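Local coordinates for protein orotidine 5'-phosphate decarboxylase (Methanocaldococcus jannaschii, PDB 4LUI) that probably catalyses the decarboxylation of orotidine 5'-monophosphate to uridine 5'-monophosphate, the last step of de novo UMP biosynthesis, as a homodimer of TIM barrels, at residues B[160-165]-B[177-182]; B[130-135]-B[152-157]; B[37-42]-B[218-223]. All coordinates share one frame; numbering follows the deposited sequence.

Contact 1. Residues B[160-165]-B[177-182]; sequences DAIVAP and EIAELP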
# COMPACT_ATOMS: atom_id res chain seq x y z
N ASP B 160 -11.15 -13.83 4.13
CA ASP B 160 -12.25 -14.15 3.22
C ASP B 160 -11.80 -14.74 1.89
O ASP B 160 -12.54 -15.52 1.28
CB ASP B 160 -13.11 -12.91 2.98
CG ASP B 160 -13.75 -12.41 4.25
OD1 ASP B 160 -14.88 -12.85 4.56
OD2 ASP B 160 -13.11 -11.61 4.95
N ALA B 161 -10.61 -14.35 1.44
CA ALA B 161 -10.08 -14.81 0.16
C ALA B 161 -8.60 -14.51 0.08
O ALA B 161 -8.07 -13.74 0.89
CB ALA B 161 -10.81 -14.14 -1.00
N ILE B 162 -7.93 -15.09 -0.91
CA ILE B 162 -6.54 -14.74 -1.17
C ILE B 162 -6.37 -14.31 -2.62
O ILE B 162 -7.17 -14.65 -3.51
CB ILE B 162 -5.59 -15.92 -0.88
CG1 ILE B 162 -5.97 -17.14 -1.71
CG2 ILE B 162 -5.64 -16.28 0.60
CD1 ILE B 162 -4.97 -18.28 -1.57
N VAL B 163 -5.30 -13.55 -2.85
CA VAL B 163 -4.91 -13.11 -4.19
C VAL B 163 -3.63 -13.85 -4.53
O VAL B 163 -2.68 -13.85 -3.75
CB VAL B 163 -4.63 -11.60 -4.20
CG1 VAL B 163 -3.97 -11.20 -5.52
CG2 VAL B 163 -5.90 -10.83 -4.00
N ALA B 164 -3.61 -14.51 -5.68
CA ALA B 164 -2.46 -15.29 -6.11
C ALA B 164 -2.48 -15.40 -7.64
O ALA B 164 -3.54 -15.24 -8.26
CB ALA B 164 -2.45 -16.67 -5.46
N PRO B 165 -1.32 -15.65 -8.25
CA PRO B 165 -1.22 -15.69 -9.71
C PRO B 165 -1.71 -16.98 -10.35
O PRO B 165 -1.79 -18.02 -9.69
CB PRO B 165 0.29 -15.55 -9.97
CG PRO B 165 0.85 -15.01 -8.70
CD PRO B 165 0.02 -15.62 -7.63
N GLU B 177 -5.17 -25.72 -2.49
CA GLU B 177 -5.21 -26.89 -1.62
C GLU B 177 -4.63 -26.61 -0.24
O GLU B 177 -5.06 -27.22 0.74
CB GLU B 177 -4.55 -28.09 -2.30
CG GLU B 177 -5.35 -28.57 -3.52
CD GLU B 177 -4.82 -29.86 -4.13
OE1 GLU B 177 -3.75 -30.34 -3.69
OE2 GLU B 177 -5.48 -30.39 -5.04
N ILE B 178 -3.70 -25.67 -0.15
CA ILE B 178 -3.17 -25.25 1.14
C ILE B 178 -4.11 -24.27 1.85
O ILE B 178 -4.46 -24.47 3.00
CB ILE B 178 -1.79 -24.58 0.99
CG1 ILE B 178 -0.74 -25.58 0.50
CG2 ILE B 178 -1.35 -23.95 2.29
CD1 ILE B 178 0.52 -24.91 -0.05
N ALA B 179 -4.51 -23.21 1.15
CA ALA B 179 -5.36 -22.18 1.76
C ALA B 179 -6.79 -22.66 2.04
O ALA B 179 -7.36 -22.33 3.08
CB ALA B 179 -5.38 -20.92 0.90
N GLU B 180 -7.36 -23.44 1.12
CA GLU B 180 -8.76 -23.87 1.20
C GLU B 180 -9.70 -22.66 1.34
O GLU B 180 -10.72 -22.72 2.03
CB GLU B 180 -8.98 -24.88 2.34
CG GLU B 180 -8.11 -26.12 2.20
CD GLU B 180 -8.42 -27.19 3.24
OE1 GLU B 180 -9.16 -26.89 4.20
OE2 GLU B 180 -7.94 -28.33 3.09
N LEU B 181 -9.35 -21.57 0.68
CA LEU B 181 -10.11 -20.34 0.68
C LEU B 181 -10.37 -19.93 -0.76
O LEU B 181 -9.65 -20.36 -1.66
CB LEU B 181 -9.30 -19.23 1.36
CG LEU B 181 -9.13 -19.39 2.87
CD1 LEU B 181 -8.09 -18.43 3.38
CD2 LEU B 181 -10.47 -19.16 3.57
N PRO B 182 -11.39 -19.08 -0.97
CA PRO B 182 -11.55 -18.47 -2.30
C PRO B 182 -10.28 -17.78 -2.78
O PRO B 182 -9.56 -17.16 -1.99
CB PRO B 182 -12.66 -17.44 -2.07
CG PRO B 182 -13.48 -18.05 -0.97
CD PRO B 182 -12.47 -18.67 -0.05

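Contact 2. Residues B[130-135]-B[152-157]; sequences MVTEMS and EMAKKL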
# COMPACT_ATOMS: atom_id res chain seq x y z
N MET B 130 -6.15 -11.54 1.50
CA MET B 130 -4.69 -11.47 1.69
C MET B 130 -3.93 -11.80 0.41
O MET B 130 -4.20 -12.81 -0.24
CB MET B 130 -4.24 -12.44 2.79
CG MET B 130 -2.73 -12.38 3.04
SD MET B 130 -2.13 -13.72 4.09
CE MET B 130 -3.17 -13.45 5.51
N VAL B 131 -2.95 -10.96 0.06
CA VAL B 131 -2.02 -11.32 -0.99
C VAL B 131 -1.07 -12.38 -0.46
O VAL B 131 -0.33 -12.12 0.49
CB VAL B 131 -1.14 -10.13 -1.40
CG1 VAL B 131 -0.16 -10.55 -2.49
CG2 VAL B 131 -1.99 -8.98 -1.89
N THR B 132 -1.07 -13.56 -1.07
CA THR B 132 -0.14 -14.60 -0.65
C THR B 132 0.99 -14.83 -1.64
O THR B 132 1.99 -15.46 -1.31
CB THR B 132 -0.84 -15.97 -0.42
OG1 THR B 132 -1.35 -16.46 -1.67
CG2 THR B 132 -1.96 -15.86 0.63
N GLU B 133 0.83 -14.32 -2.86
CA GLU B 133 1.76 -14.66 -3.93
C GLU B 133 1.60 -13.65 -5.07
O GLU B 133 0.48 -13.25 -5.38
CB GLU B 133 1.48 -16.09 -4.40
CG GLU B 133 2.54 -16.73 -5.28
CD GLU B 133 2.48 -18.26 -5.25
OE1 GLU B 133 1.98 -18.83 -4.25
OE2 GLU B 133 2.95 -18.89 -6.23
N MET B 134 2.71 -13.22 -5.66
CA MET B 134 2.70 -12.20 -6.70
C MET B 134 3.53 -12.68 -7.89
O MET B 134 4.35 -13.59 -7.76
CB MET B 134 3.24 -10.88 -6.15
CG MET B 134 2.32 -10.27 -5.07
SD MET B 134 2.95 -8.69 -4.50
CE MET B 134 2.52 -7.64 -5.89
N SER B 135 3.32 -12.07 -9.05
CA SER B 135 3.89 -12.62 -10.28
C SER B 135 4.91 -11.73 -10.97
O SER B 135 5.43 -12.09 -12.02
CB SER B 135 2.78 -12.99 -11.26
OG SER B 135 2.06 -11.84 -11.64
N GLU B 152 -0.80 -20.55 4.35
CA GLU B 152 -1.10 -21.18 5.63
C GLU B 152 -1.60 -20.13 6.63
O GLU B 152 -2.50 -20.42 7.42
CB GLU B 152 0.13 -21.91 6.20
CG GLU B 152 0.57 -23.11 5.38
CD GLU B 152 2.01 -23.52 5.64
OE1 GLU B 152 2.58 -23.10 6.68
OE2 GLU B 152 2.58 -24.24 4.79
N MET B 153 -1.03 -18.93 6.59
CA MET B 153 -1.48 -17.90 7.52
C MET B 153 -2.88 -17.40 7.15
O MET B 153 -3.69 -17.10 8.03
CB MET B 153 -0.49 -16.75 7.61
CG MET B 153 -0.81 -15.79 8.73
SD MET B 153 0.39 -14.47 8.85
CE MET B 153 0.55 -14.00 7.14
N ALA B 154 -3.16 -17.32 5.85
CA ALA B 154 -4.49 -16.94 5.39
C ALA B 154 -5.54 -17.94 5.92
O ALA B 154 -6.61 -17.55 6.39
CB ALA B 154 -4.53 -16.90 3.87
N LYS B 155 -5.20 -19.22 5.87
CA LYS B 155 -6.09 -20.26 6.39
C LYS B 155 -6.28 -20.14 7.91
O LYS B 155 -7.40 -20.23 8.41
CB LYS B 155 -5.58 -21.65 6.02
CG LYS B 155 -6.40 -22.79 6.64
CD LYS B 155 -6.05 -24.14 6.01
CE LYS B 155 -4.59 -24.49 6.20
NZ LYS B 155 -4.18 -25.69 5.40
N LYS B 156 -5.17 -19.94 8.62
CA LYS B 156 -5.20 -19.82 10.08
C LYS B 156 -6.07 -18.65 10.54
O LYS B 156 -6.91 -18.79 11.44
CB LYS B 156 -3.78 -19.64 10.63
CG LYS B 156 -3.71 -19.41 12.12
CD LYS B 156 -2.29 -19.07 12.56
CE LYS B 156 -2.25 -18.80 14.06
NZ LYS B 156 -0.88 -18.44 14.54
N LEU B 157 -5.88 -17.49 9.90
CA LEU B 157 -6.62 -16.28 10.27
C LEU B 157 -8.04 -16.24 9.72
O LEU B 157 -8.82 -15.37 10.10
CB LEU B 157 -5.86 -15.04 9.80
CG LEU B 157 -4.46 -14.84 10.40
CD1 LEU B 157 -3.80 -13.59 9.81
CD2 LEU B 157 -4.53 -14.76 11.92

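Contact 3. Residues B[37-42]-B[218-223]; sequences LKIVED and QNPKEE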
# COMPACT_ATOMS: atom_id res chain seq x y z
N LEU B 37 -16.28 5.96 -14.05
CA LEU B 37 -17.72 5.90 -13.85
C LEU B 37 -18.44 5.46 -15.12
O LEU B 37 -19.44 4.74 -15.05
CB LEU B 37 -18.25 7.25 -13.36
CG LEU B 37 -17.83 7.55 -11.91
CD1 LEU B 37 -18.31 8.93 -11.46
CD2 LEU B 37 -18.34 6.47 -10.95
N LYS B 38 -17.93 5.89 -16.27
CA LYS B 38 -18.51 5.48 -17.55
C LYS B 38 -18.41 3.97 -17.72
O LYS B 38 -19.37 3.31 -18.11
CB LYS B 38 -17.80 6.18 -18.72
CG LYS B 38 -18.37 5.76 -20.06
CD LYS B 38 -17.57 6.31 -21.25
CE LYS B 38 -17.74 7.81 -21.41
NZ LYS B 38 -19.16 8.21 -21.59
N ILE B 39 -17.25 3.43 -17.39
CA ILE B 39 -17.01 2.00 -17.57
C ILE B 39 -17.88 1.18 -16.63
O ILE B 39 -18.49 0.19 -17.05
CB ILE B 39 -15.54 1.66 -17.35
CG1 ILE B 39 -14.71 2.27 -18.49
CG2 ILE B 39 -15.35 0.15 -17.28
CD1 ILE B 39 -13.23 2.38 -18.15
N VAL B 40 -17.94 1.59 -15.37
CA VAL B 40 -18.77 0.88 -14.39
C VAL B 40 -20.23 0.78 -14.85
O VAL B 40 -20.82 -0.31 -14.82
CB VAL B 40 -18.70 1.54 -13.00
CG1 VAL B 40 -19.76 0.95 -12.07
CG2 VAL B 40 -17.32 1.36 -12.39
N GLU B 41 -20.80 1.90 -15.27
CA GLU B 41 -22.18 1.91 -15.76
C GLU B 41 -22.34 0.95 -16.94
O GLU B 41 -23.37 0.28 -17.07
CB GLU B 41 -22.59 3.33 -16.17
CG GLU B 41 -23.93 3.42 -16.89
CD GLU B 41 -25.11 3.32 -15.94
OE1 GLU B 41 -24.89 3.23 -14.71
OE2 GLU B 41 -26.27 3.34 -16.43
N ASP B 42 -21.32 0.89 -17.78
CA ASP B 42 -21.39 0.12 -19.02
C ASP B 42 -21.29 -1.39 -18.78
O ASP B 42 -21.95 -2.17 -19.48
CB ASP B 42 -20.30 0.59 -19.99
CG ASP B 42 -20.73 0.50 -21.46
OD1 ASP B 42 -21.92 0.73 -21.74
OD2 ASP B 42 -19.87 0.20 -22.32
N GLN B 218 -13.36 0.88 -26.40
CA GLN B 218 -14.42 1.88 -26.55
C GLN B 218 -15.79 1.28 -26.27
O GLN B 218 -16.78 2.00 -26.11
CB GLN B 218 -14.38 2.53 -27.93
CG GLN B 218 -13.18 3.42 -28.16
CD GLN B 218 -13.00 4.44 -27.04
OE1 GLN B 218 -13.84 5.32 -26.84
NE2 GLN B 218 -11.90 4.31 -26.30
N ASN B 219 -15.84 -0.05 -26.21
CA ASN B 219 -17.09 -0.75 -25.93
C ASN B 219 -16.89 -1.75 -24.81
O ASN B 219 -16.93 -2.96 -25.02
CB ASN B 219 -17.64 -1.40 -27.19
CG ASN B 219 -17.89 -0.40 -28.30
OD1 ASN B 219 -17.16 -0.35 -29.29
ND2 ASN B 219 -18.91 0.44 -28.12
N PRO B 220 -16.66 -1.23 -23.60
CA PRO B 220 -16.37 -2.12 -22.48
C PRO B 220 -17.51 -3.10 -22.19
O PRO B 220 -17.22 -4.18 -21.68
CB PRO B 220 -16.16 -1.17 -21.29
CG PRO B 220 -15.97 0.18 -21.90
CD PRO B 220 -16.69 0.18 -23.20
N LYS B 221 -18.76 -2.74 -22.49
CA LYS B 221 -19.89 -3.64 -22.23
C LYS B 221 -19.73 -4.95 -22.99
O LYS B 221 -19.84 -6.04 -22.41
CB LYS B 221 -21.24 -3.00 -22.57
CG LYS B 221 -22.46 -3.88 -22.25
CD LYS B 221 -23.77 -3.23 -22.69
CE LYS B 221 -24.08 -2.02 -21.83
NZ LYS B 221 -25.23 -1.24 -22.36
N GLU B 222 -19.44 -4.85 -24.29
CA GLU B 222 -19.25 -6.03 -25.14
C GLU B 222 -18.06 -6.88 -24.69
O GLU B 222 -18.10 -8.11 -24.78
CB GLU B 222 -19.02 -5.62 -26.59
CG GLU B 222 -20.15 -4.83 -27.22
CD GLU B 222 -19.76 -4.26 -28.57
OE1 GLU B 222 -20.42 -3.32 -29.04
OE2 GLU B 222 -18.78 -4.77 -29.16
N GLU B 223 -16.99 -6.22 -24.24
CA GLU B 223 -15.83 -6.94 -23.73
C GLU B 223 -16.17 -7.69 -22.45
O GLU B 223 -15.81 -8.85 -22.29
CB GLU B 223 -14.64 -6.00 -23.52
CG GLU B 223 -14.23 -5.26 -24.77
CD GLU B 223 -14.10 -6.16 -25.98
OE1 GLU B 223 -13.42 -7.20 -25.88
OE2 GLU B 223 -14.68 -5.83 -27.03

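Contact 1. Residues B[160-165]-B[177-182]
Ile162 and Pro182 open the parallel pairing of two neighbouring barrel strands with a backbone bond, and the isoleucine side chain then bridges to the end of helix 169-179, which links the two strands. The peptide N of Ile162 donates to Pro182 O at 2.8 Å, with 160° at the hydrogen and the carbonyl pointing almost straight at the donor. The same oxygen also receives a CA-H...O contact from Ala161 CA at 3.2 Å, so one carbonyl meets two successive residues of the strand.

The side chain of Ile162 can be followed outwards from this bond. Its CB packs against Met130 O of the adjacent strand. CG1 is wedged between the backbone N and the carbonyl carbon (chi1 58°), which brings it 3.6 Å from Pro182 O. Extended from there, CD1 reaches Ala179 CB at 3.6 Å, in the last turn of the helix. The other branch, CG2, stands beside the backbone N and meets Leu181 CD1 more loosely, at 4.3 Å. One residue earlier on the strand, Ala161 CB rests 3.9 Å from Pro182 CB, while the proline ring brings CD to 3.4 Å from Asp160 O. Between Ala179 and Leu181, Glu180 takes up a positive phi of 55°, ending the helix and leading the chain back towards the sheet.

This is the beta-alpha-beta crossover unit of the barrel: strand 161-163, helix 169-179, strand 183-186. Ile162 fills the layer between sheet and helices, also touching Ile175 of helix 169-179 and Ala154 of helix 147-157. Backbone bonds from Ala161 and Val163 to Met130 on one neighbouring strand, and from Ile162 to Ile184 on the other, hold strand 161-163 in the barrel wall.

Contact 2. Residues B[130-135]-B[152-157]
The end of strand 127-131 faces the last turns of helix 147-157 with Met130 CA and Ala154 CA 6.6 Å apart, a separation consistent with the small side chain of Ala154. Met130 reaches across towards the helix. Its CG lies anti to the backbone N (chi1 -179°) and the chain runs out straight as far as SD, then bends at chi3, -56°, which lays the methyl against the helix backbone. CE thus touches Ala154 CA at 3.7 Å and has Ala154 N close by, while SD sits 4.0 Å from Ala154 CB.

Further side chains close around this thioether. From the next turn, Leu157 CD1 approaches Met130 CE at 4.3 Å. Less certain is the part of Met153, which is deposited in two conformers; in one of them it crosses Met130 at about a right angle, with its CE 4.1 Å from Met130 SD. Thr132 adds its methyl, CG2, at 4.3 Å from Ala154 CB. Replacing Met130 by an alanine would remove the whole thioether and would probably open a gap against the helix, leaving Ala154 and Leu157 without their partner from the strand.

The helix belongs to the crossover that links strand 127-131 to strand 161-163, and Met153 is also packed by Gln141 of the second subunit. No hydrogen bond crosses the contact. Strand and helix are joined here by methyl, methylene and sulfur surfaces, whose dispersion contacts impose little directional demand, while the lysine amines of the helix find partners away from the strand: Lys155 at Ile178 O and Lys156 at Glu111.

Contact 3. Residues B[37-42]-B[218-223]
The carboxylate of Asp42 is overlain on one face by the side chain of Lys221: CB lies over the side of the face between the two oxygens, and CE over the same face just beyond OD1. On that face too, the backbone N of Lys221 donates to Asp42 OD2 at 3.1 Å, coming from 55° out of the carboxylate plane and bent to 139° at the hydrogen. At the carboxylate edge, close to its plane, Pro220 CD comes to 3.3 Å from Asp42 OD2. The contact helps close a TIM barrel: helix 33-43 follows the first strand, helix 220-230 follows the eighth after the short helix 212-215, and here the last turns of the one meet the first turn of the other.

Lys221 N belongs to the first turn of helix 220-230, whose amino end probably favours the aspartate charge, partly offset by Asp42's place near the carboxyl end of its own helix. Towards the interior the contact turns apolar. Ile39 and Pro220 cross at about a right angle, with Ile39 CG1 4.2 Å from Pro220 CG, and Tyr215 and Ile214 pack beside them.

On the outer side, the lysine chain bends at chi3 (-69°) and runs past the aspartate's main chain, putting Lys221 CE 3.2 Å from Asp42 O. At its tip, Lys221 NZ reaches Asp42 OD1 only as a long salt bridge of 3.9 Å.

Overall arrangement
Contacts 1 and 2 lie in successive crossover units on one side of the barrel, their centres about 7 Å apart. Strand 161-163 ends the unit of contact 2 and begins that of contact 1, and the bond from Val163 N to Met130 O ties their strands together. Contact 3 lies on the opposite side of the chain's centre, about 29 and 32 Å from the other two between centres, and brings together helices from the two ends of the sequence. Chemistry follows place: buried contact 2 is wholly apolar, partly buried contact 1 adds a sheet bond to its aliphatic packing, and contact 3, nearer the surface, combines a carboxylate-to-helix N-H bond and a long salt bridge with an apolar inner pair.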